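Local coordinates for protein methanosaeta concilii ACLY-B (Methanothrix soehngenii, PDB 6ZNW) that probably serves as the B subunit of ATP citrate lyase, which makes acetyl-CoA and oxaloacetate from citrate and coenzyme A, and binds citryl-CoA in its citrate synthase-like domain, at residues 403-408 and 546-551; 407-412 and 576-581; 453-458 and 571-576. All coordinates share one frame; numbering follows the deposited sequence.

Interaction 1: residues 403-408 and 546-551; sequences HFIELV and ILFIDL
Phe404 pushes one side of its ring, CD2 to CZ, between Leu547, Phe548 and Leu551, whose side chains come from two successive turns of the partner helix. Its CZ lies 3.8 Å from CB of Leu547, the two side chains crossing at about a right angle, while its CD2 touches CD2 of Leu551 at 3.7 Å as those side chains run past each other in opposite senses. The edge of the ring faces Phe548, with Phe404 CE2 4.0 Å from Phe548 CD2. One turn along its own helix, Val408 lays CG2 over a face of the Phe404 ring. Because CG of Phe404 stands anti to the backbone N (chi1 -179°), the ring reaches out toward the partner helix, and a phenylalanine is long enough to bridge segment axes 12.0 Å apart. Ile405 fills the next place: its CG1 meets the edge of the Phe548 ring at CE2, 4.0 Å away, and CD2 of Leu551 sits above one face of that ring. Large, purely apolar residues suit a spacing this wide. Segments 403-408 and 546-551 run antiparallel, their axes at 172°, and the five residues that touch are all buried. They belong to helices 399-411 and 540-554. Helix 500-512 packs on Phe404 and Leu547, Phe513 meets the Phe404 ring edge-to-face, and helix 517-532 packs on Ile546, Leu547 and Ile549.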
# COMPACT_ATOMS: atom_id res chain seq x y z
N HIS B 403 28.16 -3.37 11.23
CA HIS B 403 28.12 -2.00 11.77
C HIS B 403 27.92 -0.96 10.69
O HIS B 403 27.32 0.07 10.98
CB HIS B 403 29.37 -1.67 12.63
CG HIS B 403 29.48 -2.49 13.90
ND1 HIS B 403 28.45 -3.32 14.34
CD2 HIS B 403 30.52 -2.60 14.76
CE1 HIS B 403 28.89 -3.90 15.44
NE2 HIS B 403 30.14 -3.49 15.74
N PHE B 404 28.40 -1.21 9.44
CA PHE B 404 28.15 -0.28 8.33
C PHE B 404 26.64 -0.30 7.98
O PHE B 404 26.07 0.73 7.64
CB PHE B 404 28.98 -0.60 7.08
CG PHE B 404 28.75 0.36 5.93
CD1 PHE B 404 29.25 1.66 5.97
CD2 PHE B 404 28.01 -0.02 4.81
CE1 PHE B 404 29.03 2.54 4.92
CE2 PHE B 404 27.80 0.87 3.75
CZ PHE B 404 28.29 2.15 3.82
N ILE B 405 25.99 -1.47 8.05
CA ILE B 405 24.55 -1.57 7.79
C ILE B 405 23.78 -0.75 8.85
O ILE B 405 22.85 -0.02 8.53
CB ILE B 405 24.08 -3.06 7.77
CG1 ILE B 405 24.67 -3.81 6.55
CG2 ILE B 405 22.54 -3.17 7.81
CD1 ILE B 405 24.49 -5.33 6.61
N GLU B 406 24.16 -0.90 10.11
CA GLU B 406 23.55 -0.15 11.20
C GLU B 406 23.80 1.36 11.09
O GLU B 406 22.89 2.13 11.39
CB GLU B 406 24.01 -0.65 12.57
CG GLU B 406 23.45 -2.04 12.84
CD GLU B 406 23.72 -2.53 14.25
OE1 GLU B 406 23.80 -3.76 14.46
OE2 GLU B 406 23.81 -1.67 15.16
N LEU B 407 24.99 1.76 10.65
CA LEU B 407 25.34 3.17 10.42
C LEU B 407 24.42 3.76 9.31
O LEU B 407 23.87 4.82 9.50
CB LEU B 407 26.81 3.31 10.02
CG LEU B 407 27.28 4.75 9.80
CD1 LEU B 407 27.16 5.56 11.10
CD2 LEU B 407 28.74 4.80 9.29
N VAL B 408 24.23 3.05 8.21
CA VAL B 408 23.35 3.48 7.13
C VAL B 408 21.91 3.70 7.65
O VAL B 408 21.33 4.75 7.41
CB VAL B 408 23.36 2.47 5.94
CG1 VAL B 408 22.26 2.82 4.92
CG2 VAL B 408 24.75 2.41 5.25
N ILE B 546 27.29 2.77 -3.96
CA ILE B 546 28.68 2.67 -4.32
C ILE B 546 29.52 2.06 -3.17
O ILE B 546 30.33 1.15 -3.42
CB ILE B 546 29.18 4.07 -4.78
CG1 ILE B 546 28.62 4.41 -6.17
CG2 ILE B 546 30.68 4.17 -4.73
CD1 ILE B 546 28.48 5.92 -6.41
N LEU B 547 29.31 2.51 -1.93
CA LEU B 547 30.07 1.99 -0.80
C LEU B 547 29.74 0.56 -0.49
O LEU B 547 30.62 -0.19 -0.06
CB LEU B 547 29.90 2.85 0.45
CG LEU B 547 30.60 4.19 0.42
CD1 LEU B 547 30.35 4.96 1.71
CD2 LEU B 547 32.15 4.03 0.17
N PHE B 548 28.49 0.15 -0.71
CA PHE B 548 28.09 -1.23 -0.47
C PHE B 548 28.80 -2.17 -1.46
O PHE B 548 29.18 -3.27 -1.06
CB PHE B 548 26.56 -1.39 -0.56
CG PHE B 548 26.10 -2.34 0.51
CD1 PHE B 548 26.12 -3.71 0.29
CD2 PHE B 548 25.75 -1.89 1.77
CE1 PHE B 548 25.76 -4.60 1.30
CE2 PHE B 548 25.44 -2.79 2.79
CZ PHE B 548 25.45 -4.13 2.55
N ILE B 549 29.01 -1.74 -2.73
CA ILE B 549 29.76 -2.50 -3.74
C ILE B 549 31.19 -2.64 -3.27
O ILE B 549 31.72 -3.74 -3.31
CB ILE B 549 29.74 -1.84 -5.16
CG1 ILE B 549 28.33 -1.76 -5.76
CG2 ILE B 549 30.73 -2.53 -6.12
CD1 ILE B 549 27.60 -2.98 -5.72
N ASP B 550 31.80 -1.55 -2.76
CA ASP B 550 33.17 -1.63 -2.22
C ASP B 550 33.26 -2.57 -1.02
O ASP B 550 34.21 -3.32 -0.91
CB ASP B 550 33.73 -0.23 -1.88
CG ASP B 550 34.19 0.55 -3.11
OD1 ASP B 550 34.70 -0.10 -4.08
OD2 ASP B 550 34.07 1.82 -3.11
N LEU B 551 32.23 -2.56 -0.16
CA LEU B 551 32.13 -3.41 1.03
C LEU B 551 32.06 -4.89 0.62
O LEU B 551 32.84 -5.72 1.10
CB LEU B 551 30.88 -3.02 1.85
CG LEU B 551 30.63 -3.84 3.12
CD1 LEU B 551 31.91 -3.91 3.99
CD2 LEU B 551 29.45 -3.30 3.89

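Interaction 2: residues 407-412 and 576-581; sequences LVIQIV and FALGRS. With Q5B ((3S)-citryl-Coenzyme A), chain F.
Backbones come very close where Ile409 meets Gly579, their CA atoms only 4.3 Å apart, and the carbonyl oxygen of Ile409 rests 3.9 Å from CA of Gly579. Glycine suits the place, since a CB here would point at the other segment and run into Val412 CG2. Beside this near-touch, Ile409 CD1 packs on Leu578 CD2 at 3.8 Å, and CB of Val412 faces CD2 of the Phe576 ring. Arg580 carries the polar part. Its CG leaves anti to the backbone N (chi1 -175°), and the chain then folds at chi2 and chi3, bringing the guanidinium back over Phe576, one turn earlier, whose CZ lies against one of its faces. Lying there, the group grips the carbonyl oxygen of Val412 side-on: NE donates at 2.8 Å and NH1 at 2.9 Å to Val412 O, both from the same face of the carbonyl plane. NH1 is shared, and the bonds to the ligand are straighter than those to Val412 O. NH1 bonds O19 of citryl-CoA at 2.8 Å (176°) and NH2 bonds O18 at 2.7 Å (177°), so the two nitrogens pair with both oxygens of one citryl carboxylate. The two bonds to Val412 O, a second-shell partner, probably help to fix the rotation of the guanidinium. His415 and Arg501 also bind the ligand, and an arginine paired with a citryl carboxylate is characteristic of the active site of the citrate synthase fold.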
# COMPACT_ATOMS: atom_id res chain seq x y z
N LEU B 407 24.99 1.76 10.65
CA LEU B 407 25.34 3.17 10.42
C LEU B 407 24.42 3.76 9.31
O LEU B 407 23.87 4.82 9.50
CB LEU B 407 26.81 3.31 10.02
CG LEU B 407 27.28 4.75 9.80
CD1 LEU B 407 27.16 5.56 11.10
CD2 LEU B 407 28.74 4.80 9.29
N VAL B 408 24.23 3.05 8.21
CA VAL B 408 23.35 3.48 7.13
C VAL B 408 21.91 3.70 7.65
O VAL B 408 21.33 4.75 7.41
CB VAL B 408 23.36 2.47 5.94
CG1 VAL B 408 22.26 2.82 4.92
CG2 VAL B 408 24.75 2.41 5.25
N ILE B 409 21.36 2.73 8.43
CA ILE B 409 20.00 2.84 8.98
C ILE B 409 19.82 4.13 9.80
O ILE B 409 18.82 4.82 9.63
CB ILE B 409 19.65 1.57 9.80
CG1 ILE B 409 19.50 0.36 8.85
CG2 ILE B 409 18.33 1.75 10.61
CD1 ILE B 409 19.52 -1.04 9.64
N GLN B 410 20.80 4.45 10.67
CA GLN B 410 20.78 5.66 11.50
C GLN B 410 20.89 6.94 10.66
O GLN B 410 20.24 7.95 10.96
CB GLN B 410 21.96 5.62 12.51
CG GLN B 410 21.82 4.48 13.49
CD GLN B 410 23.03 4.39 14.39
OE1 GLN B 410 23.27 5.24 15.23
NE2 GLN B 410 23.83 3.37 14.18
N ILE B 411 21.77 6.92 9.64
CA ILE B 411 22.02 8.06 8.77
C ILE B 411 20.81 8.38 7.89
O ILE B 411 20.52 9.58 7.68
CB ILE B 411 23.34 7.83 7.98
CG1 ILE B 411 24.52 8.08 8.92
CG2 ILE B 411 23.43 8.71 6.73
CD1 ILE B 411 25.91 7.84 8.36
N VAL B 412 20.07 7.36 7.41
CA VAL B 412 18.88 7.60 6.59
C VAL B 412 17.57 7.56 7.36
O VAL B 412 16.52 7.66 6.72
CB VAL B 412 18.79 6.68 5.34
CG1 VAL B 412 20.08 6.76 4.54
CG2 VAL B 412 18.45 5.22 5.72
N PHE B 576 17.21 1.71 2.47
CA PHE B 576 16.56 3.00 2.60
C PHE B 576 15.09 2.80 3.10
O PHE B 576 14.63 3.54 3.97
CB PHE B 576 16.56 3.74 1.26
CG PHE B 576 16.01 5.15 1.37
CD1 PHE B 576 14.66 5.40 1.25
CD2 PHE B 576 16.86 6.23 1.64
CE1 PHE B 576 14.14 6.69 1.39
CE2 PHE B 576 16.33 7.51 1.84
CZ PHE B 576 14.99 7.74 1.61
N ALA B 577 14.37 1.79 2.59
CA ALA B 577 12.99 1.57 3.03
C ALA B 577 12.97 1.28 4.54
O ALA B 577 12.16 1.83 5.26
CB ALA B 577 12.33 0.43 2.25
N LEU B 578 13.87 0.42 4.98
CA LEU B 578 13.95 0.02 6.37
C LEU B 578 14.34 1.21 7.27
O LEU B 578 13.68 1.47 8.29
CB LEU B 578 14.98 -1.12 6.50
CG LEU B 578 15.16 -1.65 7.95
CD1 LEU B 578 13.80 -2.30 8.48
CD2 LEU B 578 16.41 -2.55 8.07
N GLY B 579 15.42 1.91 6.91
CA GLY B 579 15.91 3.04 7.68
C GLY B 579 14.88 4.16 7.73
O GLY B 579 14.51 4.62 8.82
N ARG B 580 14.40 4.60 6.55
CA ARG B 580 13.45 5.72 6.48
C ARG B 580 12.09 5.40 7.16
O ARG B 580 11.38 6.33 7.54
CB ARG B 580 13.28 6.27 5.01
CG ARG B 580 12.37 7.53 4.89
CD ARG B 580 12.78 8.71 5.84
NE ARG B 580 14.23 8.95 5.74
CZ ARG B 580 14.79 9.72 4.82
NH1 ARG B 580 16.12 9.79 4.72
NH2 ARG B 580 14.04 10.46 4.00
N SER B 581 11.75 4.11 7.37
CA SER B 581 10.51 3.76 8.08
C SER B 581 10.53 4.32 9.52
O SER B 581 9.49 4.63 10.08
CB SER B 581 10.32 2.25 8.11
OG SER B 581 9.95 1.80 6.81
N Q5B F . 20.25 16.84 -13.58
C Q5B F . 15.29 14.18 -8.37
O Q5B F . 15.64 16.75 -9.34
C1 Q5B F . 16.68 14.85 -8.30
C10 Q5B F . 20.71 14.89 -12.68
C11 Q5B F . 21.03 15.72 -13.74
C12 Q5B F . 22.49 14.28 -14.55
C13 Q5B F . 21.37 13.65 -12.63
C14 Q5B F . 17.50 14.49 -9.57
C15 Q5B F . 17.57 12.99 -9.89
C16 Q5B F . 18.85 10.91 -9.72
C17 Q5B F . 18.00 10.14 -8.73
C18 Q5B F . 18.62 10.10 -7.35
C19 Q5B F . 18.23 10.19 -4.94
C2 Q5B F . 17.41 14.38 -7.02
C20 Q5B F . 18.29 11.53 -4.22
C21 Q5B F . 17.18 10.88 -1.78
C22 Q5B F . 17.17 10.85 -0.27
C23 Q5B F . 16.94 12.20 0.43
C24 Q5B F . 16.01 13.12 -0.38
C25 Q5B F . 15.79 14.58 0.02
C26 Q5B F . 16.33 11.90 1.81
C3 Q5B F . 16.45 16.35 -8.23
C4 Q5B F . 17.65 19.66 -13.11
C5 Q5B F . 18.77 19.84 -14.12
C6 Q5B F . 18.54 19.32 -15.54
C7 Q5B F . 18.99 17.87 -15.45
C8 Q5B F . 20.17 17.98 -14.48
C9 Q5B F . 19.52 16.63 -12.44
N1 Q5B F . 19.76 15.48 -11.86
N2 Q5B F . 21.91 15.47 -14.71
N3 Q5B F . 22.27 13.37 -13.60
N4 Q5B F . 21.13 12.72 -11.71
N5 Q5B F . 18.70 12.35 -9.56
N6 Q5B F . 17.80 10.30 -6.32
O1 Q5B F . 15.74 19.27 -8.97
O10 Q5B F . 18.19 21.75 -17.77
O11 Q5B F . 20.73 21.31 -18.18
O12 Q5B F . 19.03 19.48 -18.64
O13 Q5B F . 16.60 12.42 -10.42
O14 Q5B F . 19.81 9.85 -7.20
O15 Q5B F . 16.22 10.66 -2.46
O16 Q5B F . 15.26 15.39 -0.76
O17 Q5B F . 16.20 14.93 1.25
O18 Q5B F . 15.15 11.99 2.03
O19 Q5B F . 17.19 11.39 2.70
O2 Q5B F . 13.68 18.01 -10.01
O20 Q5B F . 18.21 12.86 0.56
O21 Q5B F . 18.79 15.08 -9.51
O3 Q5B F . 15.88 18.26 -11.25
O4 Q5B F . 15.59 16.32 -12.99
O5 Q5B F . 14.25 18.47 -13.19
O6 Q5B F . 16.78 18.59 -13.53
O7 Q5B F . 19.96 19.14 -13.69
O8 Q5B F . 19.35 17.22 -16.66
O9 Q5B F . 19.53 20.03 -16.31
P Q5B F . 15.19 18.17 -9.82
P1 Q5B F . 15.57 17.81 -12.75
P2 Q5B F . 19.35 20.72 -17.76
S Q5B F . 18.74 11.31 -2.46

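Interaction 3: residues 453-458 and 571-576; sequences AIDDAA and YLNGLF. With Q5B ((3S)-citryl-Coenzyme A), chain F.
Near the N-terminal parts of helices 454-466 and 573-593 in the citrate synthase-like domain, Asp455 and Asn573 are joined by reciprocal side-chain-to-backbone hydrogen bonds. The backbone N of Asp455 donates to OD1 of Asn573 at 3.0 Å (158°), coming from above the plane of the amide, and the backbone N of Asn573 donates to OD1 of Asp455, also at 3.0 Å and again from above the plane, here that of the carboxylate. In Asp455 CG lies beside the backbone N (chi1 -67°), which turns the carboxylate toward the other segment; it stacks on the Asn573 amide with planes 17° apart. ND2 of Asn573 hydrogen-bonds a water that also binds the backbone N of Asp456, and a weak bond links it to Gly452 O. Another water accepts from Tyr571 N at 2.9 Å. Apolar groups close the rest. Ile454 CG2 presses on Leu572 CB at 3.5 Å, tighter than usual, and its CD1 reaches CB of Phe576 at 3.7 Å. A branched isoleucine serves both neighbours at once, whereas Ala458 is small enough to admit Leu572, whose CD1 lies 3.8 Å from its CB. Ala453 turns the other way, its CB 3.4 Å from the pantetheine amide oxygen O14 of citryl-CoA, so this junction borders the ligand pocket. Putting alanine in place of Asp455 removes the carboxylate, which would probably leave the backbone N of Asn573 without its acceptor and the amide without its stacked mate. Short polar side chains suit both positions because each can reach a backbone N-H across the junction; the exchange gives the buried carboxylate of Asp455 and the backbone N-H groups of Asp455 and Asn573 partners while tying the two segments together, and the backbone N-H of Asn573 may help to stabilise the negative charge of Asp455.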
# COMPACT_ATOMS: atom_id res chain seq x y z
N ALA B 453 17.02 5.17 -5.52
CA ALA B 453 18.07 5.30 -6.54
C ALA B 453 19.31 4.44 -6.17
O ALA B 453 20.25 4.39 -6.96
CB ALA B 453 18.52 6.75 -6.63
N ILE B 454 19.35 3.83 -4.96
CA ILE B 454 20.51 3.09 -4.49
C ILE B 454 20.89 1.94 -5.44
O ILE B 454 22.05 1.85 -5.83
CB ILE B 454 20.37 2.62 -3.01
CG1 ILE B 454 19.84 3.73 -2.07
CG2 ILE B 454 21.68 2.01 -2.50
CD1 ILE B 454 19.74 3.35 -0.52
N ASP B 455 19.93 1.09 -5.82
CA ASP B 455 20.23 -0.05 -6.69
C ASP B 455 20.81 0.38 -8.04
O ASP B 455 21.75 -0.25 -8.53
CB ASP B 455 18.96 -0.86 -7.01
CG ASP B 455 18.29 -1.58 -5.87
OD1 ASP B 455 18.94 -1.75 -4.83
OD2 ASP B 455 17.12 -1.99 -6.04
N ASP B 456 20.18 1.41 -8.67
CA ASP B 456 20.64 1.91 -9.95
C ASP B 456 21.97 2.59 -9.84
O ASP B 456 22.76 2.39 -10.75
CB ASP B 456 19.60 2.78 -10.62
CG ASP B 456 18.39 1.91 -10.93
OD1 ASP B 456 18.55 0.90 -11.65
OD2 ASP B 456 17.31 2.17 -10.36
N ALA B 457 22.28 3.30 -8.72
CA ALA B 457 23.61 3.93 -8.55
C ALA B 457 24.66 2.86 -8.50
O ALA B 457 25.67 2.95 -9.22
CB ALA B 457 23.68 4.80 -7.30
N ALA B 458 24.42 1.79 -7.72
CA ALA B 458 25.36 0.68 -7.62
C ALA B 458 25.57 0.05 -9.04
O ALA B 458 26.70 -0.06 -9.49
CB ALA B 458 24.80 -0.36 -6.65
N TYR B 571 18.89 -5.33 -3.91
CA TYR B 571 18.79 -5.49 -2.47
C TYR B 571 18.79 -4.13 -1.75
O TYR B 571 18.13 -3.96 -0.72
CB TYR B 571 20.07 -6.22 -1.96
CG TYR B 571 20.11 -7.73 -2.12
CD1 TYR B 571 19.82 -8.34 -3.34
CD2 TYR B 571 20.51 -8.54 -1.08
CE1 TYR B 571 19.92 -9.71 -3.51
CE2 TYR B 571 20.59 -9.91 -1.22
CZ TYR B 571 20.29 -10.50 -2.43
OH TYR B 571 20.39 -11.86 -2.56
N LEU B 572 19.62 -3.20 -2.24
CA LEU B 572 20.07 -2.01 -1.52
C LEU B 572 19.02 -0.96 -1.27
O LEU B 572 19.14 -0.26 -0.27
CB LEU B 572 21.30 -1.42 -2.21
CG LEU B 572 22.43 -2.44 -2.49
CD1 LEU B 572 23.52 -1.88 -3.41
CD2 LEU B 572 23.02 -3.01 -1.20
N ASN B 573 17.97 -0.86 -2.09
CA ASN B 573 16.86 0.04 -1.82
C ASN B 573 16.12 -0.37 -0.54
O ASN B 573 15.48 0.48 0.07
CB ASN B 573 15.88 0.09 -3.00
CG ASN B 573 16.42 0.81 -4.20
OD1 ASN B 573 17.42 1.53 -4.15
ND2 ASN B 573 15.77 0.61 -5.33
N GLY B 574 16.21 -1.65 -0.15
CA GLY B 574 15.64 -2.19 1.08
C GLY B 574 16.21 -1.50 2.30
O GLY B 574 15.48 -1.27 3.25
N LEU B 575 17.49 -1.12 2.26
CA LEU B 575 18.16 -0.41 3.33
C LEU B 575 17.50 0.97 3.56
O LEU B 575 17.36 1.39 4.71
CB LEU B 575 19.63 -0.17 2.92
CG LEU B 575 20.62 -1.22 3.27
CD1 LEU B 575 21.93 -0.96 2.58
CD2 LEU B 575 20.76 -1.34 4.79
N PHE B 576 17.21 1.71 2.47
CA PHE B 576 16.56 3.00 2.60
C PHE B 576 15.09 2.80 3.10
O PHE B 576 14.63 3.54 3.97
CB PHE B 576 16.56 3.74 1.26
CG PHE B 576 16.01 5.15 1.37
CD1 PHE B 576 14.66 5.40 1.25
CD2 PHE B 576 16.86 6.23 1.64
CE1 PHE B 576 14.14 6.69 1.39
CE2 PHE B 576 16.33 7.51 1.84
CZ PHE B 576 14.99 7.74 1.61
N Q5B F . 20.25 16.84 -13.58
C Q5B F . 15.29 14.18 -8.37
O Q5B F . 15.64 16.75 -9.34
C1 Q5B F . 16.68 14.85 -8.30
C10 Q5B F . 20.71 14.89 -12.68
C11 Q5B F . 21.03 15.72 -13.74
C12 Q5B F . 22.49 14.28 -14.55
C13 Q5B F . 21.37 13.65 -12.63
C14 Q5B F . 17.50 14.49 -9.57
C15 Q5B F . 17.57 12.99 -9.89
C16 Q5B F . 18.85 10.91 -9.72
C17 Q5B F . 18.00 10.14 -8.73
C18 Q5B F . 18.62 10.10 -7.35
C19 Q5B F . 18.23 10.19 -4.94
C2 Q5B F . 17.41 14.38 -7.02
C20 Q5B F . 18.29 11.53 -4.22
C21 Q5B F . 17.18 10.88 -1.78
C22 Q5B F . 17.17 10.85 -0.27
C23 Q5B F . 16.94 12.20 0.43
C24 Q5B F . 16.01 13.12 -0.38
C25 Q5B F . 15.79 14.58 0.02
C26 Q5B F . 16.33 11.90 1.81
C3 Q5B F . 16.45 16.35 -8.23
C4 Q5B F . 17.65 19.66 -13.11
C5 Q5B F . 18.77 19.84 -14.12
C6 Q5B F . 18.54 19.32 -15.54
C7 Q5B F . 18.99 17.87 -15.45
C8 Q5B F . 20.17 17.98 -14.48
C9 Q5B F . 19.52 16.63 -12.44
N1 Q5B F . 19.76 15.48 -11.86
N2 Q5B F . 21.91 15.47 -14.71
N3 Q5B F . 22.27 13.37 -13.60
N4 Q5B F . 21.13 12.72 -11.71
N5 Q5B F . 18.70 12.35 -9.56
N6 Q5B F . 17.80 10.30 -6.32
O1 Q5B F . 15.74 19.27 -8.97
O10 Q5B F . 18.19 21.75 -17.77
O11 Q5B F . 20.73 21.31 -18.18
O12 Q5B F . 19.03 19.48 -18.64
O13 Q5B F . 16.60 12.42 -10.42
O14 Q5B F . 19.81 9.85 -7.20
O15 Q5B F . 16.22 10.66 -2.46
O16 Q5B F . 15.26 15.39 -0.76
O17 Q5B F . 16.20 14.93 1.25
O18 Q5B F . 15.15 11.99 2.03
O19 Q5B F . 17.19 11.39 2.70
O2 Q5B F . 13.68 18.01 -10.01
O20 Q5B F . 18.21 12.86 0.56
O21 Q5B F . 18.79 15.08 -9.51
O3 Q5B F . 15.88 18.26 -11.25
O4 Q5B F . 15.59 16.32 -12.99
O5 Q5B F . 14.25 18.47 -13.19
O6 Q5B F . 16.78 18.59 -13.53
O7 Q5B F . 19.96 19.14 -13.69
O8 Q5B F . 19.35 17.22 -16.66
O9 Q5B F . 19.53 20.03 -16.31
P Q5B F . 15.19 18.17 -9.82
P1 Q5B F . 15.57 17.81 -12.75
P2 Q5B F . 19.35 20.72 -17.76
S Q5B F . 18.74 11.31 -2.46
O HOH W 1 21.22 -4.34 -5.31
O HOH W 2 17.43 1.95 -7.84

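In the fold
All three contacts are buried and lie in the citrate synthase-like domain, their centres about 11 Å apart, but their chemistry changes with their distance from the ligand. Interaction 1, farthest from citryl-CoA, is wholly apolar and joins two widely spaced helices. Helix 399-411 continues from it into interaction 2, where backbones nearly touch and an arginine hydrogen-bonds the bound citryl-CoA. Interaction 3 shares helix 573-593 and Phe576 with interaction 2, yet relies on exchanged polar bonds and meets the pantetheine part of the ligand. Leu572 and Leu575 pack against Phe548, so interactions 1 and 3 form one continuous apolar region. A second subunit touches the surroundings of every contact.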